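Local coordinates for uncharacterized protein (Bacteroides ovatus, PDB 4FS7), which is of unknown function but, as an extracellular protein built of BspA-type leucine-rich repeats, probably takes part in binding other proteins, at residues Y11-T14 with T19-V22; T14-T19 with T81-G86. All coordinates share one frame; numbering follows the deposited sequence.

Interaction 1. Residues Y11-T14 with T19-V22; sequences YNFT and TVEV
The ring of Tyr11 lies obliquely across two valine methyls, its CD1 3.8 Å from Val20 CG2 and its CE1 3.9 Å from Val22 CG2, while Phe4 meets the ring from strand 4-6. Val20 sends its other methyl to Phe13: CG1 sits 3.7 Å from CD1 of that ring, the two side chains running alongside and pointing the same way. Strands 9-13 and 19-25 form an antiparallel beta hairpin, and Asn12 and Glu21 are a hydrogen-bonded pair of it, joined by N-H...O=C bonds in both directions. Their side chains share one sheet face, where Asn12 ND2 reaches the anti side of Glu21 OE2 at 3.2 Å along a bent path (137° at H); because Glu21 has a second modelled conformer, this link is uncertain. The amide oxygen of Asn12 is held by Ser23 OG. At the turn end, Thr14 holds its OG1 between its backbone N and carbonyl carbon (chi1 44°), from where it donates to Thr19 OG1 at 2.8 Å, which in turn donates to Glu16 O; its methyl CG2 packs 3.6 Å from Glu21 CB. An alanine here would lose both branches, which would probably leave Thr19 OG1 without its donor and open a gap beside Glu21. Thr14 N bonds to Thr19 O at 3.3 Å from above the carbonyl plane, and a water donates to both Thr14 O and Thr19 O.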
ATOM      1  N   TYR A  11     -32.790 -23.188  -0.027  1.00 14.93           N
ATOM      2  CA  TYR A  11     -31.829 -24.258  -0.111  1.00 14.63           C
ATOM      3  C   TYR A  11     -31.744 -24.787  -1.514  1.00 15.40           C
ATOM      4  O   TYR A  11     -32.769 -24.861  -2.234  1.00 18.03           O
ATOM      5  CB  TYR A  11     -32.186 -25.412   0.849  1.00 14.37           C
ATOM      6  CG  TYR A  11     -32.223 -24.987   2.304  1.00 13.16           C
ATOM      7  CD1 TYR A  11     -31.044 -25.031   3.057  1.00 13.76           C
ATOM      8  CD2 TYR A  11     -33.362 -24.482   2.910  1.00 14.61           C
ATOM      9  CE1 TYR A  11     -31.023 -24.624   4.357  1.00 12.97           C
ATOM     10  CE2 TYR A  11     -33.357 -24.111   4.231  1.00 14.29           C
ATOM     11  CZ  TYR A  11     -32.153 -24.127   4.950  1.00 13.79           C
ATOM     12  OH  TYR A  11     -32.175 -23.699   6.270  1.00 14.78           O
ATOM     13  N   ASN A  12     -30.547 -25.212  -1.876  1.00 16.05           N
ATOM     14  CA  ASN A  12     -30.295 -25.970  -3.081  1.00 16.74           C
ATOM     15  C   ASN A  12     -29.677 -27.328  -2.736  1.00 17.13           C
ATOM     16  O   ASN A  12     -28.808 -27.415  -1.874  1.00 17.33           O
ATOM     17  CB  ASN A  12     -29.344 -25.252  -4.047  1.00 17.47           C
ATOM     18  CG  ASN A  12     -29.903 -23.972  -4.606  1.00 21.65           C
ATOM     19  OD1 ASN A  12     -31.035 -23.606  -4.371  1.00 26.82           O
ATOM     20  ND2 ASN A  12     -29.035 -23.213  -5.273  1.00 30.96           N
ATOM     21  N   PHE A  13     -30.110 -28.378  -3.415  1.00 19.74           N
ATOM     22  CA  PHE A  13     -29.442 -29.670  -3.282  1.00 20.59           C
ATOM     23  C   PHE A  13     -28.007 -29.592  -3.794  1.00 22.90           C
ATOM     24  O   PHE A  13     -27.721 -28.898  -4.800  1.00 25.52           O
ATOM     25  CB  PHE A  13     -30.208 -30.781  -4.015  1.00 22.38           C
ATOM     26  CG  PHE A  13     -31.605 -30.946  -3.523  1.00 21.09           C
ATOM     27  CD1 PHE A  13     -31.840 -31.432  -2.252  1.00 20.46           C
ATOM     28  CD2 PHE A  13     -32.680 -30.574  -4.298  1.00 23.24           C
ATOM     29  CE1 PHE A  13     -33.117 -31.560  -1.752  1.00 21.84           C
ATOM     30  CE2 PHE A  13     -33.973 -30.690  -3.817  1.00 22.69           C
ATOM     31  CZ  PHE A  13     -34.195 -31.184  -2.523  1.00 22.05           C
ATOM     32  N   THR A  14     -27.110 -30.262  -3.080  1.00 23.28           N
ATOM     33  CA  THR A  14     -25.694 -30.371  -3.444  1.00 24.06           C
ATOM     34  C   THR A  14     -25.330 -31.827  -3.733  1.00 28.82           C
ATOM     35  O   THR A  14     -26.096 -32.748  -3.406  1.00 30.83           O
ATOM     36  CB  THR A  14     -24.735 -29.664  -2.402  1.00 25.96           C
ATOM     37  OG1 THR A  14     -25.093 -29.957  -1.033  1.00 25.02           O
ATOM     38  CG2 THR A  14     -24.802 -28.145  -2.594  1.00 26.36           C
ATOM     39  N   THR A  19     -27.338 -33.907   1.342  1.00 18.90           N
ATOM     40  CA  THR A  19     -26.853 -32.566   1.711  1.00 17.82           C
ATOM     41  C   THR A  19     -27.515 -31.443   0.912  1.00 16.17           C
ATOM     42  O   THR A  19     -27.984 -31.619  -0.230  1.00 18.98           O
ATOM     43  CB  THR A  19     -25.321 -32.422   1.555  1.00 21.15           C
ATOM     44  OG1 THR A  19     -24.956 -32.461   0.172  1.00 22.46           O
ATOM     45  CG2 THR A  19     -24.580 -33.504   2.350  1.00 22.29           C
ATOM     46  N   VAL A  20     -27.546 -30.275   1.534  1.00 15.55           N
ATOM     47  CA  VAL A  20     -27.993 -29.047   0.907  1.00 14.58           C
ATOM     48  C   VAL A  20     -27.045 -27.899   1.241  1.00 14.29           C
ATOM     49  O   VAL A  20     -26.273 -27.957   2.232  1.00 13.98           O
ATOM     50  CB  VAL A  20     -29.434 -28.648   1.308  1.00 13.64           C
ATOM     51  CG1 VAL A  20     -30.485 -29.670   0.759  1.00 15.08           C
ATOM     52  CG2 VAL A  20     -29.561 -28.491   2.809  1.00 14.81           C
ATOM     53  N   GLU A  21     -27.115 -26.894   0.380  1.00 14.79           N
ATOM     54  CA  GLU A  21     -26.443 -25.603   0.594  0.50 13.52           C
ATOM     55  C   GLU A  21     -27.513 -24.546   0.836  1.00 13.52           C
ATOM     56  O   GLU A  21     -28.593 -24.553   0.236  1.00 15.53           O
ATOM     57  CB  GLU A  21     -25.546 -25.180  -0.615  0.50 15.62           C
ATOM     58  CG  GLU A  21     -26.373 -24.781  -1.877  0.50 14.12           C
ATOM     59  CD  GLU A  21     -25.601 -24.257  -3.109  0.50 17.46           C
ATOM     60  OE1 GLU A  21     -24.415 -23.945  -3.040  0.50 17.02           O
ATOM     61  OE2 GLU A  21     -26.238 -24.163  -4.173  0.50 22.10           O
ATOM     62  N   VAL A  22     -27.227 -23.600   1.714  1.00 12.98           N
ATOM     63  CA  VAL A  22     -28.042 -22.399   1.842  1.00 13.17           C
ATOM     64  C   VAL A  22     -27.847 -21.554   0.591  1.00 14.33           C
ATOM     65  O   VAL A  22     -26.727 -21.239   0.209  1.00 15.31           O
ATOM     66  CB  VAL A  22     -27.586 -21.567   3.053  1.00 13.80           C
ATOM     67  CG1 VAL A  22     -28.350 -20.205   3.124  1.00 15.16           C
ATOM     68  CG2 VAL A  22     -27.803 -22.365   4.338  1.00 14.78           C
TER
HETATM   69  O   HOH W   1     -28.612 -33.416  -2.158  1.00 32.14           O

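Interaction 2. Residues T14-T19 with T81-G86; sequences TKEHGT and TVREIG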
ATOM      1  N   THR A  14     -27.110 -30.262  -3.080  1.00 23.28           N
ATOM      2  CA  THR A  14     -25.694 -30.371  -3.444  1.00 24.06           C
ATOM      3  C   THR A  14     -25.330 -31.827  -3.733  1.00 28.82           C
ATOM      4  O   THR A  14     -26.096 -32.748  -3.406  1.00 30.83           O
ATOM      5  CB  THR A  14     -24.735 -29.664  -2.402  1.00 25.96           C
ATOM      6  OG1 THR A  14     -25.093 -29.957  -1.033  1.00 25.02           O
ATOM      7  CG2 THR A  14     -24.802 -28.145  -2.594  1.00 26.36           C
ATOM      8  N   LYS A  15     -24.190 -32.040  -4.392  1.00 30.63           N
ATOM      9  CA  LYS A  15     -23.879 -33.355  -4.967  1.00 34.63           C
ATOM     10  C   LYS A  15     -23.750 -34.456  -3.909  1.00 34.53           C
ATOM     11  O   LYS A  15     -24.135 -35.604  -4.162  1.00 39.44           O
ATOM     12  CB  LYS A  15     -22.598 -33.289  -5.817  1.00 35.87           C
ATOM     13  CG  LYS A  15     -22.225 -34.615  -6.509  1.00 39.83           C
ATOM     14  N   GLU A  16     -23.185 -34.131  -2.749  1.00 33.79           N
ATOM     15  CA  GLU A  16     -23.024 -35.112  -1.686  1.00 32.54           C
ATOM     16  C   GLU A  16     -24.388 -35.620  -1.208  1.00 31.46           C
ATOM     17  O   GLU A  16     -25.322 -34.826  -0.953  1.00 30.70           O
ATOM     18  CB  GLU A  16     -22.217 -34.532  -0.517  1.00 34.25           C
ATOM     19  CG  GLU A  16     -21.838 -35.556   0.559  1.00 35.03           C
ATOM     20  CD  GLU A  16     -21.076 -34.935   1.717  1.00 42.98           C
ATOM     21  OE1 GLU A  16     -20.580 -33.806   1.547  1.00 46.94           O
ATOM     22  OE2 GLU A  16     -20.979 -35.562   2.798  1.00 49.41           O
ATOM     23  N   HIS A  17     -24.498 -36.950  -1.090  1.00 30.50           N
ATOM     24  CA  HIS A  17     -25.739 -37.596  -0.677  1.00 29.13           C
ATOM     25  C   HIS A  17     -26.251 -37.010   0.620  1.00 25.83           C
ATOM     26  O   HIS A  17     -25.506 -36.908   1.639  1.00 25.47           O
ATOM     27  CB  HIS A  17     -25.570 -39.119  -0.500  1.00 31.68           C
ATOM     28  CG  HIS A  17     -26.812 -39.797   0.005  1.00 37.88           C
ATOM     29  ND1 HIS A  17     -27.009 -40.100   1.338  1.00 44.83           N
ATOM     30  CD2 HIS A  17     -27.941 -40.190  -0.636  1.00 43.78           C
ATOM     31  CE1 HIS A  17     -28.195 -40.664   1.495  1.00 46.16           C
ATOM     32  NE2 HIS A  17     -28.781 -40.732   0.312  1.00 46.56           N
ATOM     33  N   GLY A  18     -27.518 -36.621   0.573  1.00 22.69           N
ATOM     34  CA  GLY A  18     -28.239 -36.125   1.742  1.00 21.86           C
ATOM     35  C   GLY A  18     -27.812 -34.770   2.244  1.00 19.77           C
ATOM     36  O   GLY A  18     -27.960 -34.505   3.423  1.00 19.49           O
ATOM     37  N   THR A  19     -27.338 -33.907   1.342  1.00 18.90           N
ATOM     38  CA  THR A  19     -26.853 -32.566   1.711  1.00 17.82           C
ATOM     39  C   THR A  19     -27.515 -31.443   0.912  1.00 16.17           C
ATOM     40  O   THR A  19     -27.984 -31.619  -0.230  1.00 18.98           O
ATOM     41  CB  THR A  19     -25.321 -32.422   1.555  1.00 21.15           C
ATOM     42  OG1 THR A  19     -24.956 -32.461   0.172  1.00 22.46           O
ATOM     43  CG2 THR A  19     -24.580 -33.504   2.350  1.00 22.29           C
ATOM     44  N   THR A  81     -22.185 -27.518  11.219  1.00 12.48           N
ATOM     45  CA  THR A  81     -22.208 -28.410  10.091  1.00 12.56           C
ATOM     46  C   THR A  81     -21.779 -27.771   8.774  1.00 12.50           C
ATOM     47  O   THR A  81     -21.433 -28.484   7.823  1.00 13.43           O
ATOM     48  CB  THR A  81     -23.610 -29.033   9.922  1.00 14.17           C
ATOM     49  OG1 THR A  81     -24.584 -27.985   9.841  1.00 13.92           O
ATOM     50  CG2 THR A  81     -23.922 -29.911  11.169  1.00 16.55           C
ATOM     51  N   VAL A  82     -21.774 -26.438   8.730  1.00 11.27           N
ATOM     52  CA  VAL A  82     -21.333 -25.727   7.547  1.00 12.77           C
ATOM     53  C   VAL A  82     -19.823 -25.754   7.494  1.00 12.91           C
ATOM     54  O   VAL A  82     -19.151 -25.230   8.364  1.00 16.06           O
ATOM     55  CB  VAL A  82     -21.903 -24.299   7.517  1.00 12.69           C
ATOM     56  CG1 VAL A  82     -21.174 -23.413   6.494  1.00 13.97           C
ATOM     57  CG2 VAL A  82     -23.397 -24.311   7.218  1.00 13.37           C
ATOM     58  N   ARG A  83     -19.301 -26.360   6.435  1.00 12.07           N
ATOM     59  CA  ARG A  83     -17.857 -26.544   6.252  1.00 14.61           C
ATOM     60  C   ARG A  83     -17.275 -25.785   5.081  1.00 14.01           C
ATOM     61  O   ARG A  83     -16.040 -25.754   4.937  1.00 14.71           O
ATOM     62  CB  ARG A  83     -17.482 -28.008   6.139  1.00 18.39           C
ATOM     63  CG  ARG A  83     -18.035 -28.717   5.014  1.00 24.49           C
ATOM     64  CD  ARG A  83     -17.697 -30.215   5.166  1.00 34.69           C
ATOM     65  NE  ARG A  83     -18.025 -30.894   3.917  1.00 46.11           N
ATOM     66  CZ  ARG A  83     -19.026 -31.754   3.729  1.00 47.57           C
ATOM     67  NH1 ARG A  83     -19.824 -32.137   4.725  1.00 46.44           N
ATOM     68  NH2 ARG A  83     -19.215 -32.252   2.517  1.00 50.20           N
ATOM     69  N   GLU A  84     -18.121 -25.101   4.324  1.00 13.17           N
ATOM     70  CA  GLU A  84     -17.692 -24.347   3.149  0.50 14.09           C
ATOM     71  C   GLU A  84     -18.615 -23.163   2.980  1.00 13.04           C
ATOM     72  O   GLU A  84     -19.817 -23.283   3.157  1.00 13.35           O
ATOM     73  CB  GLU A  84     -17.787 -25.244   1.923  0.50 16.89           C
ATOM     74  CG  GLU A  84     -17.335 -24.635   0.621  0.50 22.17           C
ATOM     75  CD  GLU A  84     -17.475 -25.624  -0.534  0.50 25.63           C
ATOM     76  OE1 GLU A  84     -17.226 -26.828  -0.308  0.50 25.00           O
ATOM     77  OE2 GLU A  84     -17.826 -25.185  -1.652  0.50 30.86           O
ATOM     78  N   ILE A  85     -18.047 -22.003   2.659  1.00 12.02           N
ATOM     79  CA  ILE A  85     -18.795 -20.762   2.442  1.00 12.00           C
ATOM     80  C   ILE A  85     -18.354 -20.254   1.059  1.00 13.18           C
ATOM     81  O   ILE A  85     -17.164 -20.088   0.803  1.00 13.67           O
ATOM     82  CB  ILE A  85     -18.532 -19.723   3.523  1.00 12.39           C
ATOM     83  CG1 ILE A  85     -18.959 -20.266   4.905  1.00 13.42           C
ATOM     84  CG2 ILE A  85     -19.251 -18.416   3.163  1.00 13.48           C
ATOM     85  CD1 ILE A  85     -18.622 -19.312   6.075  1.00 15.77           C
ATOM     86  N   GLY A  86     -19.312 -20.012   0.182  1.00 14.72           N
ATOM     87  CA  GLY A  86     -18.995 -19.633  -1.203  1.00 13.89           C
ATOM     88  C   GLY A  86     -18.424 -18.226  -1.292  1.00 13.12           C
ATOM     89  O   GLY A  86     -18.627 -17.390  -0.405  1.00 12.92           O
TER
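Glu16 and Arg83 meet at the protein surface, the carboxylate coming obliquely to the guanidinium edge, and between them make up almost all of a contact that buries just 81 Å². The pair is a salt bridge from Glu16 OE1 to Arg83 NH2, but the modelled separation of 2.3 Å is too short to be real, so the exact places of both atoms are doubtful. As built, OE1 lies near the guanidinium plane, and the two flat groups are turned 39° apart. Both side chains are extended: that of Glu16 has CG anti to its N (chi1 -172°), and that of Arg83 runs straight from CG to NE. Both residues are exposed, so solvent probably weakens the attraction. The firm part lies beneath the acid, in the type II beta turn from Glu16 to Thr19 that closes the hairpin of strands 9-13 and 19-25, with Gly18 at its third position in a positive-phi conformation (70°). Glu16 O is gripped there twice, by Thr19 OG1 at 2.6 Å and, weakly, by Thr19 N at 3.2 Å. Strand 55-62 lies between the hairpin and strand 84-85 in the sheet, and it takes backbone bonds from both segments, Gly18 pairing with Asp58 and Arg83 with Val60. The side chains of Thr19 and Arg83 also both rest on Val60.

From the N terminus, strand 9-13 runs into the loop at Thr14 and returns as strand 19-25; interaction 1 closes this short loop by pairing the two strands. Interaction 2 starts from within that loop, at Glu16, and closes a far longer one, with 61 residues between Thr19 and Thr81, among them strand 55-62. The two closures therefore cross; they share Thr14 and Thr19, and their centres are about 6 Å apart. Interaction 1 holds the hairpin together, whereas interaction 2 reaches from its turn to the segment leading into strand 84-85. The firmer link between these parts is strand 55-62, which runs parallel to both 19-25 and 84-85 in one mixed sheet.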